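Local coordinates for protein taurine dioxygenase (Burkholderia ambifaria, PDB 5VN6) that probably catalyses the iron- and 2-oxoglutarate-dependent oxygenation of taurine, and here carries magnesium at its metal site, at residues V25-A30 with N254-W259; D147-Q152 with H234-Q239; V113-G118 with A185-V190; Q246-W251 with V269-P274. One frame throughout, in Å; residues are numbered along the deposited sequence.

Contact 1: V25-A30 with N254-W259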
# COMPACT_ATOMS: atom_id res chain seq x y z
N VAL A 25 -18.22 17.92 -12.62
CA VAL A 25 -19.40 17.26 -12.08
C VAL A 25 -19.74 17.88 -10.73
O VAL A 25 -18.90 17.90 -9.83
CB VAL A 25 -19.18 15.74 -11.90
CG1 VAL A 25 -20.27 15.16 -11.02
CG2 VAL A 25 -19.16 15.05 -13.24
N ASN A 26 -20.97 18.34 -10.60
CA ASN A 26 -21.50 18.78 -9.32
C ASN A 26 -22.47 17.70 -8.86
O ASN A 26 -23.46 17.43 -9.55
CB ASN A 26 -22.22 20.13 -9.45
CG ASN A 26 -22.60 20.72 -8.10
OD1 ASN A 26 -22.91 19.99 -7.16
ND2 ASN A 26 -22.65 22.04 -8.03
N LEU A 27 -22.16 17.07 -7.73
CA LEU A 27 -22.99 15.97 -7.25
C LEU A 27 -24.42 16.41 -7.05
O LEU A 27 -25.34 15.61 -7.22
CB LEU A 27 -22.41 15.38 -5.96
CG LEU A 27 -21.14 14.56 -6.19
CD1 LEU A 27 -20.70 13.86 -4.91
CD2 LEU A 27 -21.36 13.54 -7.31
N ALA A 28 -24.62 17.68 -6.70
CA ALA A 28 -25.97 18.22 -6.51
C ALA A 28 -26.80 18.05 -7.77
O ALA A 28 -28.02 17.80 -7.70
CB ALA A 28 -25.91 19.69 -6.12
N ASP A 29 -26.18 18.23 -8.94
CA ASP A 29 -26.94 18.12 -10.18
C ASP A 29 -27.40 16.69 -10.44
O ASP A 29 -28.42 16.49 -11.11
CB ASP A 29 -26.09 18.65 -11.35
CG ASP A 29 -25.78 20.14 -11.22
OD1 ASP A 29 -26.49 20.85 -10.48
OD2 ASP A 29 -24.82 20.59 -11.87
N ALA A 30 -26.68 15.69 -9.94
CA ALA A 30 -27.06 14.31 -10.16
C ALA A 30 -28.30 13.91 -9.38
O ALA A 30 -28.88 12.85 -9.65
CB ALA A 30 -25.91 13.37 -9.82
N ASN A 254 -13.99 19.49 1.26
CA ASN A 254 -15.10 19.21 0.35
C ASN A 254 -14.75 18.21 -0.74
O ASN A 254 -15.40 18.20 -1.80
CB ASN A 254 -15.67 20.49 -0.27
CG ASN A 254 -16.42 21.33 0.73
OD1 ASN A 254 -16.96 20.79 1.70
ND2 ASN A 254 -16.46 22.63 0.51
N SER A 255 -13.75 17.37 -0.51
CA SER A 255 -13.50 16.23 -1.38
C SER A 255 -14.47 15.11 -1.02
O SER A 255 -14.90 14.97 0.14
CB SER A 255 -12.06 15.74 -1.24
OG SER A 255 -11.13 16.62 -1.87
N VAL A 256 -14.83 14.30 -2.02
CA VAL A 256 -15.83 13.25 -1.87
C VAL A 256 -15.28 11.96 -2.49
O VAL A 256 -14.63 12.00 -3.54
CB VAL A 256 -17.18 13.66 -2.51
CG1 VAL A 256 -18.18 12.50 -2.54
CG2 VAL A 256 -17.78 14.84 -1.76
N ALA A 257 -15.51 10.84 -1.80
CA ALA A 257 -15.27 9.50 -2.33
C ALA A 257 -16.60 8.76 -2.38
O ALA A 257 -17.38 8.81 -1.43
CB ALA A 257 -14.29 8.70 -1.47
N ILE A 258 -16.86 8.09 -3.50
CA ILE A 258 -17.99 7.18 -3.65
C ILE A 258 -17.41 5.81 -3.98
O ILE A 258 -16.67 5.69 -4.97
CB ILE A 258 -18.94 7.62 -4.78
CG1 ILE A 258 -19.26 9.12 -4.72
CG2 ILE A 258 -20.20 6.75 -4.79
CD1 ILE A 258 -19.74 9.70 -6.06
N TRP A 259 -17.76 4.79 -3.20
CA TRP A 259 -17.19 3.48 -3.51
C TRP A 259 -18.20 2.34 -3.39
O TRP A 259 -19.16 2.40 -2.61
CB TRP A 259 -15.95 3.16 -2.66
CG TRP A 259 -16.17 2.89 -1.19
CD1 TRP A 259 -16.35 1.67 -0.59
CD2 TRP A 259 -16.13 3.86 -0.14
NE1 TRP A 259 -16.47 1.84 0.78
CE2 TRP A 259 -16.33 3.17 1.08
CE3 TRP A 259 -15.96 5.26 -0.11
CZ2 TRP A 259 -16.36 3.83 2.32
CZ3 TRP A 259 -15.98 5.91 1.12
CH2 TRP A 259 -16.19 5.19 2.32

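Contact 2: D147-Q152 with H234-Q239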
# COMPACT_ATOMS: atom_id res chain seq x y z
N ASP A 147 -4.53 -20.80 -10.52
CA ASP A 147 -5.61 -21.74 -10.78
C ASP A 147 -5.87 -22.67 -9.61
O ASP A 147 -7.03 -22.94 -9.27
CB ASP A 147 -5.30 -22.57 -12.03
CG ASP A 147 -5.38 -21.76 -13.30
OD1 ASP A 147 -6.10 -20.73 -13.28
OD2 ASP A 147 -4.75 -22.15 -14.31
N HIS A 148 -4.81 -23.17 -8.97
CA HIS A 148 -5.02 -24.13 -7.89
C HIS A 148 -5.63 -23.47 -6.66
O HIS A 148 -6.28 -24.14 -5.86
CB HIS A 148 -3.72 -24.85 -7.54
CG HIS A 148 -2.77 -24.04 -6.72
ND1 HIS A 148 -1.80 -23.23 -7.28
CD2 HIS A 148 -2.63 -23.92 -5.38
CE1 HIS A 148 -1.11 -22.64 -6.32
NE2 HIS A 148 -1.60 -23.03 -5.15
N VAL A 149 -5.43 -22.16 -6.48
CA VAL A 149 -6.09 -21.47 -5.37
C VAL A 149 -7.57 -21.28 -5.69
O VAL A 149 -8.43 -21.39 -4.81
CB VAL A 149 -5.41 -20.12 -5.06
CG1 VAL A 149 -6.16 -19.40 -3.88
CG2 VAL A 149 -3.94 -20.33 -4.71
N LYS A 150 -7.89 -20.95 -6.95
CA LYS A 150 -9.28 -20.77 -7.32
C LYS A 150 -10.07 -22.07 -7.13
O LYS A 150 -11.18 -22.06 -6.59
CB LYS A 150 -9.38 -20.29 -8.77
CG LYS A 150 -8.92 -18.85 -8.98
CD LYS A 150 -9.05 -18.47 -10.45
CE LYS A 150 -8.60 -17.04 -10.69
NZ LYS A 150 -8.61 -16.65 -12.13
N GLN A 151 -9.50 -23.19 -7.57
CA GLN A 151 -10.14 -24.49 -7.35
C GLN A 151 -10.31 -24.77 -5.86
O GLN A 151 -11.38 -25.21 -5.42
CB GLN A 151 -9.31 -25.59 -8.01
CG GLN A 151 -9.21 -25.46 -9.52
CD GLN A 151 -8.09 -26.30 -10.11
OE1 GLN A 151 -7.80 -27.39 -9.61
NE2 GLN A 151 -7.48 -25.81 -11.18
N GLN A 152 -9.28 -24.50 -5.07
CA GLN A 152 -9.31 -24.78 -3.64
C GLN A 152 -10.36 -23.94 -2.90
O GLN A 152 -10.96 -24.43 -1.94
CB GLN A 152 -7.91 -24.52 -3.06
CG GLN A 152 -7.80 -24.60 -1.53
CD GLN A 152 -7.38 -25.97 -0.99
OE1 GLN A 152 -7.79 -27.00 -1.51
NE2 GLN A 152 -6.55 -25.96 0.05
N HIS A 234 -4.84 -16.37 5.53
CA HIS A 234 -3.85 -15.28 5.56
C HIS A 234 -3.38 -14.91 4.17
O HIS A 234 -3.23 -13.73 3.85
CB HIS A 234 -2.67 -15.68 6.45
CG HIS A 234 -3.04 -15.80 7.89
ND1 HIS A 234 -2.25 -16.44 8.82
CD2 HIS A 234 -4.15 -15.39 8.55
CE1 HIS A 234 -2.84 -16.40 10.01
NE2 HIS A 234 -3.99 -15.76 9.87
N TYR A 235 -3.16 -15.92 3.31
CA TYR A 235 -2.75 -15.66 1.94
C TYR A 235 -3.81 -14.86 1.19
O TYR A 235 -3.50 -13.93 0.45
CB TYR A 235 -2.46 -16.98 1.24
CG TYR A 235 -2.27 -16.86 -0.25
CD1 TYR A 235 -1.02 -16.60 -0.82
CD2 TYR A 235 -3.36 -17.03 -1.11
CE1 TYR A 235 -0.86 -16.50 -2.21
CE2 TYR A 235 -3.21 -16.94 -2.48
CZ TYR A 235 -1.96 -16.68 -3.02
OH TYR A 235 -1.86 -16.58 -4.37
N LEU A 236 -5.09 -15.22 1.39
CA LEU A 236 -6.18 -14.52 0.72
C LEU A 236 -6.33 -13.08 1.21
O LEU A 236 -6.34 -12.15 0.41
CB LEU A 236 -7.49 -15.31 0.93
CG LEU A 236 -7.53 -16.67 0.24
CD1 LEU A 236 -8.87 -17.46 0.45
CD2 LEU A 236 -7.21 -16.52 -1.28
N ILE A 237 -6.44 -12.88 2.54
CA ILE A 237 -6.63 -11.51 3.02
C ILE A 237 -5.44 -10.63 2.69
O ILE A 237 -5.59 -9.41 2.53
CB ILE A 237 -6.92 -11.43 4.53
CG1 ILE A 237 -5.66 -11.77 5.34
CG2 ILE A 237 -8.21 -12.23 4.93
CD1 ILE A 237 -5.70 -11.28 6.77
N GLY A 238 -4.23 -11.21 2.62
CA GLY A 238 -3.06 -10.43 2.24
C GLY A 238 -3.04 -9.99 0.78
O GLY A 238 -2.15 -9.22 0.40
N GLN A 239 -3.94 -10.51 -0.05
CA GLN A 239 -3.99 -10.06 -1.44
C GLN A 239 -4.34 -8.58 -1.51
O GLN A 239 -3.90 -7.89 -2.44
CB GLN A 239 -4.99 -10.91 -2.25
CG GLN A 239 -4.65 -12.43 -2.35
CD GLN A 239 -3.26 -12.70 -3.00
OE1 GLN A 239 -3.02 -12.34 -4.16
NE2 GLN A 239 -2.36 -13.34 -2.25

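Contact 3: V113-G118 with A185-V190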
# COMPACT_ATOMS: atom_id res chain seq x y z
N VAL A 113 -24.95 -9.66 8.34
CA VAL A 113 -25.64 -10.57 7.43
C VAL A 113 -25.77 -9.94 6.04
O VAL A 113 -25.63 -10.63 5.02
CB VAL A 113 -27.01 -10.94 8.02
CG1 VAL A 113 -27.83 -11.73 7.03
CG2 VAL A 113 -26.82 -11.73 9.31
N ALA A 114 -26.06 -8.65 5.99
CA ALA A 114 -26.21 -7.92 4.73
C ALA A 114 -25.28 -6.72 4.81
O ALA A 114 -25.68 -5.64 5.27
CB ALA A 114 -27.66 -7.51 4.49
N PRO A 115 -24.03 -6.86 4.37
CA PRO A 115 -23.10 -5.74 4.42
C PRO A 115 -23.52 -4.65 3.47
O PRO A 115 -24.18 -4.91 2.44
CB PRO A 115 -21.76 -6.37 4.00
CG PRO A 115 -21.90 -7.82 4.31
CD PRO A 115 -23.36 -8.15 4.11
N PRO A 116 -23.15 -3.39 3.74
CA PRO A 116 -23.60 -2.27 2.91
C PRO A 116 -23.10 -2.34 1.47
O PRO A 116 -22.02 -2.86 1.18
CB PRO A 116 -23.02 -1.04 3.63
CG PRO A 116 -21.97 -1.57 4.55
CD PRO A 116 -22.40 -2.95 4.93
N PHE A 117 -23.90 -1.73 0.60
CA PHE A 117 -23.59 -1.60 -0.83
C PHE A 117 -22.37 -0.72 -1.04
O PHE A 117 -21.50 -1.02 -1.89
CB PHE A 117 -24.86 -1.01 -1.48
CG PHE A 117 -24.68 -0.38 -2.85
CD1 PHE A 117 -25.26 -0.98 -3.97
CD2 PHE A 117 -24.07 0.87 -3.01
CE1 PHE A 117 -25.16 -0.38 -5.22
CE2 PHE A 117 -23.96 1.46 -4.26
CZ PHE A 117 -24.52 0.84 -5.37
N GLY A 118 -22.27 0.36 -0.27
CA GLY A 118 -21.23 1.34 -0.49
C GLY A 118 -21.52 2.58 0.32
O GLY A 118 -22.39 2.56 1.21
N ALA A 185 -21.10 -13.49 10.97
CA ALA A 185 -21.78 -13.75 9.71
C ALA A 185 -20.92 -14.63 8.80
O ALA A 185 -19.74 -14.34 8.58
CB ALA A 185 -22.14 -12.44 9.01
N GLU A 186 -21.52 -15.68 8.27
CA GLU A 186 -20.86 -16.52 7.28
C GLU A 186 -21.16 -15.96 5.89
O GLU A 186 -22.31 -15.64 5.58
CB GLU A 186 -21.34 -17.96 7.37
CG GLU A 186 -20.74 -18.86 6.30
CD GLU A 186 -21.03 -20.34 6.54
OE1 GLU A 186 -20.59 -20.88 7.57
OE2 GLU A 186 -21.74 -20.94 5.70
N HIS A 187 -20.12 -15.87 5.07
CA HIS A 187 -20.21 -15.37 3.70
C HIS A 187 -19.40 -16.27 2.78
O HIS A 187 -18.40 -16.86 3.20
CB HIS A 187 -19.66 -13.94 3.58
CG HIS A 187 -20.44 -12.94 4.38
ND1 HIS A 187 -21.77 -12.68 4.14
CD2 HIS A 187 -20.08 -12.15 5.41
CE1 HIS A 187 -22.20 -11.77 5.00
NE2 HIS A 187 -21.18 -11.42 5.77
N PRO A 188 -19.79 -16.37 1.51
CA PRO A 188 -18.93 -17.07 0.55
C PRO A 188 -17.57 -16.39 0.49
O PRO A 188 -17.47 -15.16 0.52
CB PRO A 188 -19.68 -16.92 -0.78
CG PRO A 188 -20.53 -15.69 -0.59
CD PRO A 188 -20.94 -15.72 0.86
N VAL A 189 -16.52 -17.21 0.40
CA VAL A 189 -15.16 -16.69 0.22
C VAL A 189 -15.01 -16.08 -1.17
O VAL A 189 -14.32 -15.07 -1.34
CB VAL A 189 -14.14 -17.82 0.47
CG1 VAL A 189 -12.75 -17.41 -0.03
CG2 VAL A 189 -14.11 -18.19 1.96
N VAL A 190 -15.65 -16.68 -2.16
CA VAL A 190 -15.70 -16.14 -3.52
C VAL A 190 -17.10 -15.58 -3.70
O VAL A 190 -18.07 -16.35 -3.78
CB VAL A 190 -15.40 -17.21 -4.57
CG1 VAL A 190 -15.42 -16.61 -5.97
CG2 VAL A 190 -14.09 -17.89 -4.26

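Contact 4: Q246-W251 with V269-P274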
# COMPACT_ATOMS: atom_id res chain seq x y z
N GLN A 246 -4.28 -1.35 -5.86
CA GLN A 246 -4.56 -0.30 -4.90
C GLN A 246 -4.62 1.07 -5.56
O GLN A 246 -4.00 1.33 -6.59
CB GLN A 246 -3.50 -0.27 -3.77
CG GLN A 246 -3.55 -1.48 -2.85
CD GLN A 246 -2.39 -1.46 -1.86
OE1 GLN A 246 -1.53 -0.59 -1.93
NE2 GLN A 246 -2.32 -2.46 -1.00
N VAL A 247 -5.35 1.97 -4.90
CA VAL A 247 -5.27 3.40 -5.17
C VAL A 247 -5.21 4.10 -3.83
O VAL A 247 -5.76 3.62 -2.83
CB VAL A 247 -6.46 3.91 -6.03
CG1 VAL A 247 -7.85 3.68 -5.34
CG2 VAL A 247 -6.28 5.36 -6.38
N ARG A 248 -4.52 5.24 -3.80
CA ARG A 248 -4.35 6.04 -2.59
C ARG A 248 -4.83 7.46 -2.85
O ARG A 248 -4.40 8.09 -3.82
CB ARG A 248 -2.88 6.06 -2.12
CG ARG A 248 -2.67 6.91 -0.85
CD ARG A 248 -1.53 6.39 -0.00
NE ARG A 248 -1.27 7.23 1.16
CZ ARG A 248 -0.54 6.86 2.21
NH1 ARG A 248 -0.36 7.69 3.23
NH2 ARG A 248 -0.01 5.65 2.26
N TRP A 249 -5.73 7.95 -2.00
CA TRP A 249 -6.39 9.23 -2.22
C TRP A 249 -6.02 10.18 -1.10
O TRP A 249 -6.03 9.79 0.08
CB TRP A 249 -7.91 9.05 -2.30
CG TRP A 249 -8.72 10.30 -2.40
CD1 TRP A 249 -9.54 10.84 -1.43
CD2 TRP A 249 -8.84 11.17 -3.54
NE1 TRP A 249 -10.14 11.97 -1.90
CE2 TRP A 249 -9.73 12.21 -3.19
CE3 TRP A 249 -8.26 11.17 -4.82
CZ2 TRP A 249 -10.08 13.23 -4.07
CZ3 TRP A 249 -8.61 12.21 -5.70
CH2 TRP A 249 -9.52 13.21 -5.32
N ARG A 250 -5.67 11.41 -1.46
CA ARG A 250 -5.34 12.45 -0.50
C ARG A 250 -6.51 13.41 -0.39
O ARG A 250 -6.98 13.93 -1.40
CB ARG A 250 -4.09 13.21 -0.90
CG ARG A 250 -3.70 14.23 0.13
CD ARG A 250 -2.33 14.82 -0.17
NE ARG A 250 -2.04 15.91 0.74
CZ ARG A 250 -0.90 16.60 0.74
NH1 ARG A 250 0.05 16.32 -0.14
NH2 ARG A 250 -0.73 17.58 1.62
N TRP A 251 -6.99 13.61 0.84
CA TRP A 251 -8.19 14.42 1.06
C TRP A 251 -7.89 15.91 1.05
O TRP A 251 -6.83 16.36 1.48
CB TRP A 251 -8.83 14.05 2.40
CG TRP A 251 -9.35 12.66 2.43
CD1 TRP A 251 -8.71 11.54 2.91
CD2 TRP A 251 -10.60 12.21 1.89
NE1 TRP A 251 -9.51 10.43 2.73
CE2 TRP A 251 -10.68 10.81 2.10
CE3 TRP A 251 -11.67 12.86 1.27
CZ2 TRP A 251 -11.79 10.06 1.72
CZ3 TRP A 251 -12.77 12.10 0.87
CH2 TRP A 251 -12.81 10.72 1.10
N VAL A 269 -5.62 5.45 6.41
CA VAL A 269 -4.25 5.49 6.91
C VAL A 269 -4.16 6.33 8.18
O VAL A 269 -4.61 7.49 8.22
CB VAL A 269 -3.29 6.01 5.83
CG1 VAL A 269 -1.88 5.90 6.32
CG2 VAL A 269 -3.46 5.20 4.54
N MET A 270 -3.52 5.78 9.20
CA MET A 270 -3.45 6.49 10.47
C MET A 270 -2.02 6.96 10.73
O MET A 270 -1.41 6.57 11.72
CB MET A 270 -3.92 5.59 11.60
CG MET A 270 -4.74 6.32 12.65
SD MET A 270 -6.42 6.49 12.04
CE MET A 270 -6.91 4.77 11.99
N ASP A 271 -1.48 7.79 9.83
CA ASP A 271 -0.14 8.34 9.96
C ASP A 271 -0.10 9.64 10.73
O ASP A 271 0.99 10.17 10.96
CB ASP A 271 0.49 8.57 8.57
CG ASP A 271 -0.34 9.49 7.69
OD1 ASP A 271 -1.57 9.56 7.89
OD2 ASP A 271 0.22 10.14 6.78
N TYR A 272 -1.31 10.18 11.21
CA TYR A 272 -1.31 11.53 11.73
C TYR A 272 -1.38 11.55 13.26
O TYR A 272 -1.97 10.66 13.88
CB TYR A 272 -2.48 12.36 11.17
CG TYR A 272 -3.87 11.72 11.23
CD1 TYR A 272 -4.75 12.03 12.25
CD2 TYR A 272 -4.30 10.84 10.24
CE1 TYR A 272 -6.02 11.46 12.31
CE2 TYR A 272 -5.57 10.28 10.28
CZ TYR A 272 -6.42 10.59 11.32
OH TYR A 272 -7.68 10.04 11.38
N PRO A 273 -0.75 12.57 13.85
CA PRO A 273 -0.86 12.81 15.29
C PRO A 273 -2.27 13.26 15.66
O PRO A 273 -3.10 13.51 14.77
CB PRO A 273 0.17 13.93 15.54
CG PRO A 273 1.06 13.92 14.35
CD PRO A 273 0.20 13.49 13.20
N PRO A 274 -2.58 13.38 16.96
CA PRO A 274 -3.92 13.85 17.36
C PRO A 274 -4.24 15.19 16.73
O PRO A 274 -3.51 16.17 16.90
CB PRO A 274 -3.81 13.96 18.88
CG PRO A 274 -2.72 13.03 19.26
CD PRO A 274 -1.74 13.05 18.13
O HOH W 1 -1.44 10.17 4.48

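Contact 1: V25-A30 with N254-W259
The backbones of Leu-27, in the first turn of helix 27-32, and Val-256, on strand 256-260, come no nearer than 9.4 Å between their CA atoms, so side chains alone bridge the gap. Leu-27 and Val-256 reach toward each other tip to tip, with CD1 of Leu-27 lying 3.7 Å from CG1 of Val-256. CG1 of Val-256 is the branch placed anti to its backbone N (chi1 172°), which carries this methyl out to the leucine. The other branch of the leucine has a looser neighbour: CD2 of Leu-27 stands 4.4 Å from CD1 of Ile-258. Val-256 and Ile-258, two residues apart on one strand, thus present their side chains on the same side of the sheet, while Ala-257 between them points away. Strand 256-260 runs antiparallel between strands 49-52 and 118-125 in the larger, seven-stranded sheet of this cupin-type fold, and the short helix lies over one of its faces. Leu-52 and Phe-65 also pack on both Leu-27 and Ile-258, so strand 49-52 and helix 59-67 share in the same apolar layer. At the start of the helix Asn-26 is the N-cap: its OD1 accepts from Ala-28 N at 2.9 Å, with the donor tilted 29° from the carbonyl plane. Just before the turn, the side-chain amide of Gln-55 bonds both Val-25 O and Leu-27 N.

Contact 2: D147-Q152 with H234-Q239
Val-149 meets two consecutive residues of helix 228-237, and it meets each from a different direction. Toward Tyr-235 the approach is slanted, and both valine methyls share one ring atom: CG1 and CG2 of Val-149 each lie 4.1 Å from CE2 of Tyr-235. Toward Leu-236 the two side chains run antiparallel alongside one another, bringing CG1 of Val-149 to 4.0 Å from CD2 of Leu-236. The tyrosine ring is swung out to the valine because its CG lies anti to the backbone N (chi1 169°). One face of that ring is covered by a residue four further along the chain, where NE2 of Gln-239 sits 3.4 Å above the plane, over the ring centre. The same amide nitrogen donates to O of Tyr-235 over 3.0 Å, a nearly straight bond at 165°, which comes from above the carbonyl plane although the acceptor lies in the plane of the glutamine amide. Gln-239 is thereby tied to the residue whose ring it covers. Pro-146 touches Tyr-235 as well, and Leu-201 of strand 199-201 packs on Leu-236, so helix 147-153 and helix 228-237 meet beside the four-stranded sheet. No hydrogen bond or salt bridge joins the two segments; their cohesion is apolar, through one valine, and depends on fit rather than on polar direction.

Contact 3: V113-G118 with A185-V190
Val-113 and Ala-185 bring the two backbones to 5.5 Å between CA atoms, the nearest approach of the two segments. CB of Ala-185 points into the gap, 4.0 Å from N of Val-113, whereas the CB of Val-113 points away, and this residue meets the strand through its backbone N and O. His-187, two residues along the strand, has the largest share of the contact. Its CG lies anti to the carbonyl carbon (chi1 -63°), which aims the imidazole at the loop, and chi2 of -62° turns CE1 and NE2 toward it. O of Val-113 then lies in the ring plane at the edge, 3.6 Å from CE1 of His-187, about van der Waals distance and not a hydrogen bond. The side chains of Pro-115 and His-187 point at one another, and the proline, puckered C-gamma exo, meets the imidazole obliquely: CD of Pro-115 is 3.9 Å from CE1 of His-187, and CG of Pro-115 is 4.0 Å from NE2 of His-187. Segment 113-118 leads into strand 118-125 of the seven-stranded sheet, while 185-192 is an inner strand of the four-stranded sheet, so the contact spans two sheets of the fold. NE2 of His-187 has weak hydrogen bonds to the carbonyls of Ser-110 and Arg-112, and His-160 meets the same imidazole edge-to-face. The Pro-115 side chain lies about 7 Å from that of Asp-108, a magnesium ligand.

Contact 4: Q246-W251 with V269-P274
Strand 246-249 forms one border of the three-stranded antiparallel sheet, and the loop that follows strand 264-268, the other border, brings Val-269 and Asp-271 within reach of it; strand 133-137 runs between the two. Arg-248 and Val-269 make the principal contact, the valine lying roughly perpendicular to the arginine chain. The arginine leaves the strand with CG anti to the backbone N (chi1 179°) and stays extended from CG to NE, a shape that carries its flat end as far as the loop. There CG2 of Val-269 sits over the centre of one guanidinium face, 4.0 Å above the plane, while CG1 of Val-269 is 3.9 Å from NH1 of Arg-248. Charge enters at the edge of the same group. OD2 of Asp-271 is 4.4 Å from NH1 of Arg-248, too far for a salt bridge, and a water fills the link: it lies in the guanidinium plane, accepts from NH1 of Arg-248 at 3.0 Å and donates to OD2 of Asp-271 at 2.8 Å. The direct polar partners lie elsewhere. NE of Arg-248 forms a salt bridge with Asp-132, and OD1 of Asp-271 accepts from Gly-131 N. The second subunit takes part too, since its Pro-243 O accepts from NH2 of Arg-248 and its Cys-16 N donates to OD2 of Asp-271. The Val-269 side chain is about 12 Å from the magnesium; this water-bridged arginine and aspartate, with a valine methyl over one guanidinium face, belongs to the subunit interface of a cupin-clan dioxygenase.

Contacts 1 and 2 illustrate apolar packing, between helix and sheet in the first and between two helices in the second; contact 1 is wholly buried, whereas a partly exposed tyrosine borders contact 2. Contact 3 is largely buried but mixes a histidine and a carbonyl into its packing, and contact 4, partly buried at the subunit interface, combines valine packing on a guanidinium face with charge and a bridging water. Contacts 1 and 4 use successive strands and touch directly, Ala-257 CB packing on Trp-251 CH2. Contacts 2 and 3 meet through Leu-236 and Val-189. Contacts 3 and 4 lie on opposite sides of the chain's centre, with side chains of both within about 12 Å of the magnesium.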